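Local coordinates for protein phosphohistidine phosphatase sixA (PDB 1UJC) that removes phosphate from phosphohistidine in the HPt domain of the ArcB sensor, acting within the multistep His-Asp phosphorelay, at residues A[6-11]-A[106-111]; A[45-50]-A[96-101]; A[51-56]-A[79-84]; A[114-119]-A[134-139]. One frame throughout, in Å; residues are numbered along the deposited sequence.

Contact 1. Residues A[6-11]-A[106-111]. With WO4 (tungstate(VI)ion), chain C.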
loop_
_atom_site.group_PDB
_atom_site.type_symbol
_atom_site.label_atom_id
_atom_site.label_comp_id
_atom_site.label_asym_id
_atom_site.label_seq_id
_atom_site.Cartn_x
_atom_site.Cartn_y
_atom_site.Cartn_z
ATOM N N MET A 6 -0.156 0.887 -1.670
ATOM C CA MET A 6 0.299 -0.066 -2.667
ATOM C C MET A 6 -0.591 -1.290 -2.837
ATOM O O MET A 6 -1.099 -1.851 -1.868
ATOM C CB MET A 6 1.727 -0.504 -2.320
ATOM C CG MET A 6 2.336 -1.546 -3.240
ATOM S SD MET A 6 4.053 -1.871 -2.773
ATOM C CE MET A 6 4.745 -2.460 -4.353
ATOM N N ARG A 7 -0.787 -1.689 -4.087
ATOM C CA ARG A 7 -1.577 -2.876 -4.389
ATOM C C ARG A 7 -0.589 -4.037 -4.411
ATOM O O ARG A 7 0.500 -3.922 -4.970
ATOM C CB ARG A 7 -2.248 -2.752 -5.760
ATOM C CG ARG A 7 -3.035 -3.986 -6.159
ATOM C CD ARG A 7 -3.630 -3.832 -7.545
ATOM N NE ARG A 7 -4.413 -5.001 -7.923
ATOM C CZ ARG A 7 -4.827 -5.256 -9.160
ATOM N NH1 ARG A 7 -4.532 -4.421 -10.148
ATOM N NH2 ARG A 7 -5.531 -6.351 -9.410
ATOM N N HIS A 8 -0.964 -5.146 -3.788
ATOM C CA HIS A 8 -0.105 -6.317 -3.746
ATOM C C HIS A 8 0.337 -6.667 -5.169
ATOM O O HIS A 8 -0.308 -6.271 -6.141
ATOM C CB HIS A 8 -0.869 -7.488 -3.134
ATOM C CG HIS A 8 -1.967 -8.000 -4.009
ATOM N ND1 HIS A 8 -1.722 -8.733 -5.148
ATOM C CD2 HIS A 8 -3.310 -7.843 -3.943
ATOM C CE1 HIS A 8 -2.866 -9.005 -5.749
ATOM N NE2 HIS A 8 -3.845 -8.475 -5.037
ATOM N N GLY A 9 1.435 -7.408 -5.283
ATOM C CA GLY A 9 1.947 -7.786 -6.589
ATOM C C GLY A 9 1.181 -8.920 -7.247
ATOM O O GLY A 9 0.329 -9.550 -6.624
ATOM N N ASP A 10 1.486 -9.164 -8.519
ATOM C CA ASP A 10 0.857 -10.218 -9.303
ATOM C C ASP A 10 0.844 -11.522 -8.498
ATOM O O ASP A 10 1.868 -11.932 -7.946
ATOM C CB ASP A 10 1.629 -10.404 -10.612
ATOM C CG ASP A 10 0.947 -11.364 -11.564
ATOM O OD1 ASP A 10 -0.159 -11.056 -12.055
ATOM O OD2 ASP A 10 1.521 -12.433 -11.821
ATOM N N ALA A 11 -0.312 -12.174 -8.437
ATOM C CA ALA A 11 -0.440 -13.399 -7.657
ATOM C C ALA A 11 -1.025 -14.581 -8.419
ATOM O O ALA A 11 -1.828 -14.410 -9.334
ATOM C CB ALA A 11 -1.285 -13.122 -6.421
ATOM N N ILE A 106 -0.051 -1.671 2.199
ATOM C CA ILE A 106 -0.110 -2.686 1.153
ATOM C C ILE A 106 -1.463 -3.373 1.250
ATOM O O ILE A 106 -1.793 -3.964 2.279
ATOM C CB ILE A 106 1.029 -3.713 1.317
ATOM C CG1 ILE A 106 2.380 -3.015 1.146
ATOM C CG2 ILE A 106 0.887 -4.815 0.289
ATOM C CD1 ILE A 106 3.580 -3.932 1.328
ATOM N N SER A 107 -2.245 -3.298 0.175
ATOM C CA SER A 107 -3.584 -3.870 0.186
ATOM C C SER A 107 -4.043 -4.482 -1.135
ATOM O O SER A 107 -3.242 -5.023 -1.896
ATOM C CB SER A 107 -4.576 -2.792 0.631
ATOM O OG SER A 107 -5.855 -3.331 0.900
ATOM N N HIS A 108 -5.347 -4.394 -1.397
ATOM C CA HIS A 108 -5.919 -4.965 -2.607
ATOM C C HIS A 108 -6.990 -4.084 -3.228
ATOM O O HIS A 108 -7.409 -3.075 -2.652
ATOM C CB HIS A 108 -6.599 -6.311 -2.317
ATOM C CG HIS A 108 -5.922 -7.145 -1.275
ATOM N ND1 HIS A 108 -5.469 -8.422 -1.531
ATOM C CD2 HIS A 108 -5.674 -6.914 0.035
ATOM C CE1 HIS A 108 -4.971 -8.939 -0.423
ATOM N NE2 HIS A 108 -5.083 -8.045 0.542
ATOM N N LEU A 109 -7.416 -4.485 -4.423
ATOM C CA LEU A 109 -8.509 -3.813 -5.108
ATOM C C LEU A 109 -9.682 -4.460 -4.381
ATOM O O LEU A 109 -9.585 -5.608 -3.953
ATOM C CB LEU A 109 -8.587 -4.215 -6.582
ATOM C CG LEU A 109 -7.481 -3.897 -7.587
ATOM C CD1 LEU A 109 -7.827 -4.572 -8.909
ATOM C CD2 LEU A 109 -7.346 -2.402 -7.766
ATOM N N PRO A 110 -10.805 -3.750 -4.241
ATOM C CA PRO A 110 -11.034 -2.388 -4.720
ATOM C C PRO A 110 -10.697 -1.361 -3.642
ATOM O O PRO A 110 -10.762 -0.151 -3.883
ATOM C CB PRO A 110 -12.517 -2.406 -5.044
ATOM C CG PRO A 110 -13.062 -3.201 -3.894
ATOM C CD PRO A 110 -12.060 -4.344 -3.741
ATOM N N LEU A 111 -10.329 -1.857 -2.463
ATOM C CA LEU A 111 -10.002 -1.000 -1.327
ATOM C C LEU A 111 -8.996 0.118 -1.609
ATOM O O LEU A 111 -9.225 1.263 -1.234
ATOM C CB LEU A 111 -9.504 -1.851 -0.153
ATOM C CG LEU A 111 -9.061 -1.109 1.115
ATOM C CD1 LEU A 111 -10.029 0.005 1.448
ATOM C CD2 LEU A 111 -8.960 -2.102 2.263
HETATM W W WO4 C . -6.209 -8.360 -5.785
HETATM O O1 WO4 C . -5.844 -6.667 -5.742
HETATM O O2 WO4 C . -6.110 -9.025 -4.187
HETATM O O3 WO4 C . -5.225 -9.184 -6.942
HETATM O O4 WO4 C . -7.849 -8.554 -6.301
#

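Contact 2. Residues A[45-50]-A[96-101]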
loop_
_atom_site.group_PDB
_atom_site.type_symbol
_atom_site.label_atom_id
_atom_site.label_comp_id
_atom_site.label_asym_id
_atom_site.label_seq_id
_atom_site.Cartn_x
_atom_site.Cartn_y
_atom_site.Cartn_z
ATOM N N ILE A 45 10.275 5.012 5.110
ATOM C CA ILE A 45 9.022 4.521 5.674
ATOM C C ILE A 45 9.130 4.312 7.173
ATOM O O ILE A 45 9.938 3.514 7.638
ATOM C CB ILE A 45 8.600 3.191 5.017
ATOM C CG1 ILE A 45 8.526 3.360 3.494
ATOM C CG2 ILE A 45 7.259 2.741 5.564
ATOM C CD1 ILE A 45 7.511 4.377 3.031
ATOM N N GLU A 46 8.300 5.032 7.922
ATOM C CA GLU A 46 8.301 4.948 9.380
ATOM C C GLU A 46 7.389 3.848 9.907
ATOM O O GLU A 46 7.703 3.192 10.902
ATOM C CB GLU A 46 7.868 6.288 9.990
ATOM C CG GLU A 46 7.997 6.346 11.517
ATOM C CD GLU A 46 7.502 7.657 12.113
ATOM O OE1 GLU A 46 7.841 8.729 11.575
ATOM O OE2 GLU A 46 6.779 7.613 13.132
ATOM N N ARG A 47 6.254 3.652 9.245
ATOM C CA ARG A 47 5.298 2.637 9.667
ATOM C C ARG A 47 4.755 1.847 8.482
ATOM O O ARG A 47 4.675 2.361 7.362
ATOM C CB ARG A 47 4.138 3.301 10.419
ATOM C CG ARG A 47 4.542 3.934 11.746
ATOM C CD ARG A 47 4.767 2.866 12.810
ATOM N NE ARG A 47 3.508 2.381 13.369
ATOM C CZ ARG A 47 2.751 3.073 14.219
ATOM N NH1 ARG A 47 3.126 4.286 14.611
ATOM N NH2 ARG A 47 1.623 2.548 14.685
ATOM N N VAL A 48 4.373 0.600 8.739
ATOM C CA VAL A 48 3.838 -0.262 7.698
ATOM C C VAL A 48 2.542 -0.946 8.126
ATOM O O VAL A 48 2.469 -1.553 9.195
ATOM C CB VAL A 48 4.866 -1.336 7.306
ATOM C CG1 VAL A 48 4.278 -2.269 6.263
ATOM C CG2 VAL A 48 6.124 -0.668 6.786
ATOM N N LEU A 49 1.525 -0.835 7.275
ATOM C CA LEU A 49 0.221 -1.439 7.520
ATOM C C LEU A 49 -0.009 -2.403 6.362
ATOM O O LEU A 49 0.116 -2.019 5.200
ATOM C CB LEU A 49 -0.868 -0.362 7.535
ATOM C CG LEU A 49 -0.601 0.845 8.440
ATOM C CD1 LEU A 49 -1.742 1.850 8.314
ATOM C CD2 LEU A 49 -0.456 0.384 9.882
ATOM N N VAL A 50 -0.340 -3.650 6.671
ATOM C CA VAL A 50 -0.537 -4.644 5.622
ATOM C C VAL A 50 -1.764 -5.531 5.817
ATOM O O VAL A 50 -2.189 -5.787 6.941
ATOM C CB VAL A 50 0.716 -5.552 5.507
ATOM C CG1 VAL A 50 0.922 -6.318 6.810
ATOM C CG2 VAL A 50 0.575 -6.508 4.326
ATOM N N THR A 96 -1.412 10.042 12.036
ATOM C CA THR A 96 -1.053 11.398 11.632
ATOM C C THR A 96 -0.962 12.307 12.852
ATOM O O THR A 96 -0.010 13.071 12.993
ATOM C CB THR A 96 -2.083 11.986 10.631
ATOM O OG1 THR A 96 -2.031 11.247 9.405
ATOM C CG2 THR A 96 -1.778 13.451 10.338
ATOM N N ASN A 97 -1.949 12.215 13.736
ATOM C CA ASN A 97 -1.971 13.030 14.945
ATOM C C ASN A 97 -0.943 12.550 15.967
ATOM O O ASN A 97 -0.583 13.281 16.887
ATOM C CB ASN A 97 -3.372 13.014 15.562
ATOM C CG ASN A 97 -4.329 13.943 14.846
ATOM O OD1 ASN A 97 -4.305 15.157 15.053
ATOM N ND2 ASN A 97 -5.163 13.379 13.983
ATOM N N GLU A 98 -0.476 11.320 15.789
ATOM C CA GLU A 98 0.517 10.720 16.673
ATOM C C GLU A 98 1.896 11.291 16.353
ATOM O O GLU A 98 2.792 11.288 17.194
ATOM C CB GLU A 98 0.519 9.190 16.493
ATOM C CG GLU A 98 1.600 8.441 17.272
ATOM C CD GLU A 98 1.484 6.927 17.140
ATOM O OE1 GLU A 98 0.520 6.348 17.677
ATOM O OE2 GLU A 98 2.356 6.310 16.493
ATOM N N GLY A 99 2.056 11.785 15.132
ATOM C CA GLY A 99 3.331 12.348 14.732
ATOM C C GLY A 99 4.012 11.547 13.634
ATOM O O GLY A 99 5.010 11.987 13.079
ATOM N N VAL A 100 3.477 10.375 13.310
ATOM C CA VAL A 100 4.064 9.540 12.263
ATOM C C VAL A 100 4.306 10.344 10.981
ATOM O O VAL A 100 3.402 11.011 10.470
ATOM C CB VAL A 100 3.155 8.335 11.955
ATOM C CG1 VAL A 100 3.709 7.543 10.783
ATOM C CG2 VAL A 100 3.046 7.455 13.184
ATOM N N ALA A 101 5.527 10.269 10.457
ATOM C CA ALA A 101 5.896 11.015 9.256
ATOM C C ALA A 101 5.546 10.336 7.935
ATOM O O ALA A 101 5.285 11.014 6.942
ATOM C CB ALA A 101 7.394 11.344 9.285
#

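Contact 3. Residues A[51-56]-A[79-84]. With WO4 (tungstate(VI)ion), chain C.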
loop_
_atom_site.group_PDB
_atom_site.type_symbol
_atom_site.label_atom_id
_atom_site.label_comp_id
_atom_site.label_asym_id
_atom_site.label_seq_id
_atom_site.Cartn_x
_atom_site.Cartn_y
_atom_site.Cartn_z
ATOM N N SER A 51 -2.328 -5.986 4.703
ATOM C CA SER A 51 -3.478 -6.875 4.719
ATOM C C SER A 51 -3.028 -8.233 5.248
ATOM O O SER A 51 -1.877 -8.622 5.069
ATOM C CB SER A 51 -4.030 -7.045 3.305
ATOM O OG SER A 51 -4.849 -8.196 3.223
ATOM N N PRO A 52 -3.934 -8.967 5.911
ATOM C CA PRO A 52 -3.652 -10.293 6.477
ATOM C C PRO A 52 -3.473 -11.369 5.403
ATOM O O PRO A 52 -2.984 -12.459 5.687
ATOM C CB PRO A 52 -4.883 -10.573 7.341
ATOM C CG PRO A 52 -5.390 -9.207 7.682
ATOM C CD PRO A 52 -5.243 -8.480 6.371
ATOM N N PHE A 53 -3.882 -11.063 4.174
ATOM C CA PHE A 53 -3.772 -12.024 3.080
ATOM C C PHE A 53 -2.337 -12.231 2.608
ATOM O O PHE A 53 -1.573 -11.275 2.443
ATOM C CB PHE A 53 -4.654 -11.597 1.903
ATOM C CG PHE A 53 -6.134 -11.741 2.165
ATOM C CD1 PHE A 53 -6.603 -12.206 3.394
ATOM C CD2 PHE A 53 -7.059 -11.402 1.185
ATOM C CE1 PHE A 53 -7.971 -12.327 3.641
ATOM C CE2 PHE A 53 -8.427 -11.522 1.423
ATOM C CZ PHE A 53 -8.884 -11.983 2.649
ATOM N N LEU A 54 -1.991 -13.494 2.381
ATOM C CA LEU A 54 -0.649 -13.878 1.964
ATOM C C LEU A 54 -0.026 -13.048 0.849
ATOM O O LEU A 54 1.157 -12.713 0.922
ATOM C CB LEU A 54 -0.617 -15.366 1.582
ATOM C CG LEU A 54 -0.753 -16.357 2.749
ATOM C CD1 LEU A 54 -0.503 -17.775 2.269
ATOM C CD2 LEU A 54 0.246 -16.003 3.828
ATOM N N ARG A 55 -0.798 -12.706 -0.178
ATOM C CA ARG A 55 -0.235 -11.919 -1.269
ATOM C C ARG A 55 0.210 -10.528 -0.823
ATOM O O ARG A 55 1.168 -9.974 -1.363
ATOM C CB ARG A 55 -1.220 -11.831 -2.445
ATOM C CG ARG A 55 -2.630 -11.375 -2.119
ATOM C CD ARG A 55 -3.507 -11.606 -3.343
ATOM N NE ARG A 55 -4.888 -11.140 -3.213
ATOM C CZ ARG A 55 -5.861 -11.782 -2.569
ATOM N NH1 ARG A 55 -5.628 -12.941 -1.964
ATOM N NH2 ARG A 55 -7.086 -11.274 -2.558
ATOM N N ALA A 56 -0.467 -9.968 0.173
ATOM C CA ALA A 56 -0.099 -8.649 0.674
ATOM C C ALA A 56 1.186 -8.762 1.500
ATOM O O ALA A 56 2.151 -8.030 1.280
ATOM C CB ALA A 56 -1.230 -8.071 1.523
ATOM N N LEU A 79 -7.765 -4.132 5.898
ATOM C CA LEU A 79 -7.011 -3.919 4.664
ATOM C C LEU A 79 -7.289 -5.018 3.644
ATOM O O LEU A 79 -6.732 -5.019 2.545
ATOM C CB LEU A 79 -5.507 -3.834 4.956
ATOM C CG LEU A 79 -5.069 -2.519 5.604
ATOM C CD1 LEU A 79 -3.581 -2.540 5.920
ATOM C CD2 LEU A 79 -5.400 -1.374 4.661
ATOM N N THR A 80 -8.147 -5.961 4.015
ATOM C CA THR A 80 -8.519 -7.046 3.114
ATOM C C THR A 80 -9.358 -6.411 2.006
ATOM O O THR A 80 -9.796 -5.271 2.136
ATOM C CB THR A 80 -9.363 -8.116 3.838
ATOM O OG1 THR A 80 -10.507 -7.498 4.441
ATOM C CG2 THR A 80 -8.540 -8.818 4.903
ATOM N N PRO A 81 -9.586 -7.135 0.903
ATOM C CA PRO A 81 -10.378 -6.606 -0.209
ATOM C C PRO A 81 -11.682 -5.914 0.198
ATOM O O PRO A 81 -12.036 -4.879 -0.365
ATOM C CB PRO A 81 -10.622 -7.843 -1.065
ATOM C CG PRO A 81 -9.338 -8.589 -0.904
ATOM C CD PRO A 81 -9.084 -8.486 0.587
ATOM N N CYS A 82 -12.380 -6.483 1.181
ATOM C CA CYS A 82 -13.662 -5.943 1.651
ATOM C C CYS A 82 -13.539 -5.029 2.868
ATOM O O CYS A 82 -14.539 -4.690 3.507
ATOM C CB CYS A 82 -14.608 -7.093 1.998
ATOM S SG CYS A 82 -14.843 -8.281 0.671
ATOM N N GLY A 83 -12.311 -4.638 3.181
ATOM C CA GLY A 83 -12.061 -3.783 4.325
ATOM C C GLY A 83 -12.874 -2.505 4.356
ATOM O O GLY A 83 -13.282 -1.978 3.323
ATOM N N ASP A 84 -13.100 -2.007 5.566
ATOM C CA ASP A 84 -13.865 -0.787 5.773
ATOM C C ASP A 84 -12.946 0.420 5.583
ATOM O O ASP A 84 -12.134 0.735 6.458
ATOM C CB ASP A 84 -14.452 -0.795 7.182
ATOM C CG ASP A 84 -15.401 0.351 7.417
ATOM O OD1 ASP A 84 -16.561 0.088 7.793
ATOM O OD2 ASP A 84 -14.992 1.511 7.225
HETATM W W WO4 C . -6.209 -8.360 -5.785
HETATM O O1 WO4 C . -5.844 -6.667 -5.742
HETATM O O2 WO4 C . -6.110 -9.025 -4.187
HETATM O O3 WO4 C . -5.225 -9.184 -6.942
HETATM O O4 WO4 C . -7.849 -8.554 -6.301
#

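Contact 4. Residues A[114-119]-A[134-139]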
loop_
_atom_site.group_PDB
_atom_site.type_symbol
_atom_site.label_atom_id
_atom_site.label_comp_id
_atom_site.label_asym_id
_atom_site.label_seq_id
_atom_site.Cartn_x
_atom_site.Cartn_y
_atom_site.Cartn_z
ATOM N N TYR A 114 -10.674 3.058 -3.462
ATOM C CA TYR A 114 -11.605 3.774 -2.593
ATOM C C TYR A 114 -10.879 4.521 -1.479
ATOM O O TYR A 114 -11.311 5.595 -1.059
ATOM C CB TYR A 114 -12.614 2.812 -1.953
ATOM C CG TYR A 114 -13.423 1.998 -2.930
ATOM C CD1 TYR A 114 -14.049 2.595 -4.023
ATOM C CD2 TYR A 114 -13.579 0.624 -2.751
ATOM C CE1 TYR A 114 -14.812 1.840 -4.916
ATOM C CE2 TYR A 114 -14.339 -0.136 -3.635
ATOM C CZ TYR A 114 -14.953 0.477 -4.714
ATOM O OH TYR A 114 -15.728 -0.281 -5.569
ATOM N N LEU A 115 -9.784 3.942 -0.997
ATOM C CA LEU A 115 -9.010 4.563 0.070
ATOM C C LEU A 115 -8.505 5.938 -0.345
ATOM O O LEU A 115 -8.603 6.894 0.425
ATOM C CB LEU A 115 -7.827 3.673 0.463
ATOM C CG LEU A 115 -6.971 4.171 1.630
ATOM C CD1 LEU A 115 -7.840 4.412 2.858
ATOM C CD2 LEU A 115 -5.901 3.143 1.941
ATOM N N VAL A 116 -7.955 6.038 -1.555
ATOM C CA VAL A 116 -7.459 7.318 -2.047
ATOM C C VAL A 116 -8.584 8.349 -2.105
ATOM O O VAL A 116 -8.407 9.489 -1.681
ATOM C CB VAL A 116 -6.838 7.190 -3.459
ATOM C CG1 VAL A 116 -6.486 8.573 -4.003
ATOM C CG2 VAL A 116 -5.592 6.326 -3.403
ATOM N N ALA A 117 -9.737 7.948 -2.636
ATOM C CA ALA A 117 -10.883 8.853 -2.747
ATOM C C ALA A 117 -11.355 9.274 -1.362
ATOM O O ALA A 117 -11.579 10.456 -1.106
ATOM C CB ALA A 117 -12.021 8.175 -3.503
ATOM N N GLU A 118 -11.503 8.294 -0.474
ATOM C CA GLU A 118 -11.934 8.542 0.898
ATOM C C GLU A 118 -11.013 9.546 1.591
ATOM O O GLU A 118 -11.474 10.425 2.312
ATOM C CB GLU A 118 -11.947 7.226 1.678
ATOM C CG GLU A 118 -12.137 7.344 3.186
ATOM C CD GLU A 118 -13.516 7.827 3.579
ATOM O OE1 GLU A 118 -14.446 7.708 2.755
ATOM O OE2 GLU A 118 -13.674 8.308 4.724
ATOM N N LEU A 119 -9.710 9.407 1.366
ATOM C CA LEU A 119 -8.731 10.300 1.977
ATOM C C LEU A 119 -8.630 11.650 1.270
ATOM O O LEU A 119 -8.388 12.680 1.905
ATOM C CB LEU A 119 -7.347 9.640 1.971
ATOM C CG LEU A 119 -7.182 8.298 2.684
ATOM C CD1 LEU A 119 -5.827 7.710 2.328
ATOM C CD2 LEU A 119 -7.311 8.483 4.186
ATOM N N ALA A 134 0.347 4.690 -4.838
ATOM C CA ALA A 134 -0.268 6.008 -4.845
ATOM C C ALA A 134 0.294 6.793 -3.671
ATOM O O ALA A 134 0.409 6.270 -2.561
ATOM C CB ALA A 134 -1.775 5.886 -4.723
ATOM N N SER A 135 0.654 8.045 -3.925
ATOM C CA SER A 135 1.197 8.919 -2.893
ATOM C C SER A 135 0.139 9.910 -2.452
ATOM O O SER A 135 -0.443 10.617 -3.270
ATOM C CB SER A 135 2.402 9.692 -3.415
ATOM O OG SER A 135 2.666 10.799 -2.574
ATOM N N VAL A 136 -0.088 9.962 -1.148
ATOM C CA VAL A 136 -1.081 10.851 -0.574
ATOM C C VAL A 136 -0.506 11.571 0.630
ATOM O O VAL A 136 0.061 10.943 1.514
ATOM C CB VAL A 136 -2.322 10.060 -0.094
ATOM C CG1 VAL A 136 -3.272 10.978 0.659
ATOM C CG2 VAL A 136 -3.024 9.415 -1.284
ATOM N N THR A 137 -0.645 12.889 0.660
ATOM C CA THR A 137 -0.173 13.651 1.804
ATOM C C THR A 137 -1.410 13.890 2.653
ATOM O O THR A 137 -2.357 14.538 2.207
ATOM C CB THR A 137 0.425 14.995 1.386
ATOM O OG1 THR A 137 1.608 14.765 0.614
ATOM C CG2 THR A 137 0.769 15.825 2.616
ATOM N N LEU A 138 -1.406 13.347 3.866
ATOM C CA LEU A 138 -2.547 13.473 4.765
ATOM C C LEU A 138 -2.264 14.395 5.943
ATOM O O LEU A 138 -1.214 14.296 6.587
ATOM C CB LEU A 138 -2.942 12.092 5.288
ATOM C CG LEU A 138 -4.206 11.936 6.138
ATOM C CD1 LEU A 138 -5.455 12.273 5.320
ATOM C CD2 LEU A 138 -4.279 10.502 6.634
ATOM N N ASP A 139 -3.202 15.291 6.229
ATOM C CA ASP A 139 -3.027 16.192 7.352
ATOM C C ASP A 139 -3.801 15.686 8.570
ATOM O O ASP A 139 -4.552 14.708 8.489
ATOM C CB ASP A 139 -3.422 17.633 6.979
ATOM C CG ASP A 139 -4.923 17.853 6.906
ATOM O OD1 ASP A 139 -5.321 18.897 6.335
ATOM O OD2 ASP A 139 -5.698 17.019 7.419
#

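Contact 1. Residues A[6-11]-A[106-111]
Met6 and Arg7 pair in parallel with Ile106 and Ser107, joining the ends of strands 2-7 and 102-107. Ser107 N donates to Met6 O (2.8 Å), and His8 N returns a bond to Ser107 O at 3.0 Å. Beyond this ladder both chains leave the sheet and surround the tungstate. Arg7-His8-Gly9 forms the Arg-His-Gly motif of histidine phosphatases, and His8 NE2 sits 2.5 Å from the tungsten, consistent with the phosphate-accepting histidine of this superfamily. His8 ND1 donates to Gly9 O close to its own ring plane, which fixes the turn of the imidazole. Two donors converge on tungstate O1: Arg7 NE at 3.1 Å and Leu109 N at 3.0 Å, the latter nearly straight (171°). O2 lies in the plane of the His108 ring, 2.8 Å from ND1, while His108 NE2 is tied to Ser51 OG. Between the imidazoles, inclined at 60°, His8 CD2 comes to 3.3 Å from His108 ND1. Leu109 CD1 covers one guanidinium face of Arg7, offset toward the rim and tight against NH2 (2.9 Å). An alanine at Arg7 would probably leave O1 more weakly held and Leu109 without the flat group beneath it.

Contact 2. Residues A[45-50]-A[96-101]
A Schellman motif ends helix 85-98, and the residues flanking its Gly99, namely Glu98, Val100 and Ala101, meet Glu46 and Arg47 where strand 47-50 begins. Gly99 has a positive phi of 114°, at which a CB would jam against the carbonyl O of Glu98; its N bonds back to Thr96 O. The turn leads into strand 102-107, which lies beside and parallel to 47-50 in the sheet. Glu46, its chain extended, sends its carboxylate to the backbone after the turn: OE1 takes the N-H of Ala101 at 3.0 Å, a nearly straight bond (169°) whose donor stands above the carboxylate plane. The other oxygen, OE2, rests 3.4 Å from Val100 CA. Val100 wedges between the two polar chains, its CG1 3.8 Å from Arg47 CG. Arg47 bends at chi2 and chi3, and its guanidinium is shared: NE forms a salt bridge with Glu74, while NH1 turns to the helix end. There Glu98 OE2 lies in the guanidinium plane and the two flat groups are only 17° apart. That salt bridge, from Arg47 NH1 to Glu98 OE2, measures 2.9 Å.

Contact 3. Residues A[51-56]-A[79-84]
Phe53 and Pro81 meet tip to tip, unusually tightly, with Phe53 CE2 3.2 Å from Pro81 CD, and the contact between their loops is made by side-chain packing without direct polar bonds. Over one face of the Phe53 ring stands Thr80 CG2 in a CH-pi contact, 4.1 Å from the centroid and 23° off the normal. The same methyl touches Pro52 CD at 3.6 Å. The Phe53 ring also meets that of His108, their planes at about 75°. An alanine at Phe53 would probably open a gap beside Thr80 CG2 and Pro81 CD and deprive His108 of a neighbouring ring. The first loop links strand 47-50 to helix 54-66 through an ST turn, in which Ser51 OG accepts from Phe53 N (3.2 Å) while also bonding His108; Phe53 is the helix N-cap residue. The second makes a type I turn from Thr80 to Gly83, and Leu79 CB packs 3.7 Å from Ser51 CA. In the first turn of helix 54-66, Arg55 reaches the tungstate with NE and NH2 both on O2, at 2.6 and 2.9 Å. O2 lies in the guanidinium plane and is also held by His108, so three donor atoms grip one oxygen. Asp18 forms a salt bridge with Arg55 NH2, which probably helps to position it, and Pro81 CG lies 3.9 Å from that same nitrogen.

Contact 4. Residues A[114-119]-A[134-139]
Val116 straddles two residues of strand 133-138: its CG2 rests 4.1 Å from Ala134 CB, and its CG1 lies 4.5 Å from Val136 CG2. With CG1 anti to the backbone N (chi1 173°), the two methyls spread along the strand, one for each neighbour. At Ala134 the meeting is methyl to methyl, Val116 CG2 against CB. One turn later, Leu119 repeats the pattern with its two branches. CD1 approaches Val136 CG1 at 4.5 Å, and CD2 approaches Leu138 CD1 at 4.4 Å. Val136 is therefore touched from both Val116 and Leu119, one methyl going to each. All five residues are buried, and the contacts are purely apolar and fairly loose. Ile5 of the adjoining strand 2-7 packs against both Val116 and Leu119, while Phe146 of strand 144-150 reaches Val116 and Ala134, so the helix covers more than one strand. The helix and strand segments run nearly the same way, 25° apart, with their axes 10.0 Å from each other. A helix laid along a mixed sheet in this way, over a strand antiparallel to its neighbours, belongs to the layered alpha/beta fold of phosphoglycerate mutase-like enzymes, with strand order 3-2-4-1-5-6.

From the N terminus, strand 2-7 opens contact 1, whose loop closes only at 106-111. Nested inside it, contact 2 opens at 45-50 and closes at 96-101; contact 3 is nested deeper still, running from 51-56 to 79-84. Contact 4 follows in series, joining helix 111-119 to strand 133-138. Contacts 1 and 3, with centres about 8 Å apart, bring their loops together around the tungstate. Contact 2 lies at the N-terminal end of strand 47-50, away from the tungstate; that strand borders strand 102-107 in the sheet. Strand 133-138 of contact 4 adjoins strand 2-7, while Thr96 packs against Leu138 and Asp139 to link contacts 2 and 4.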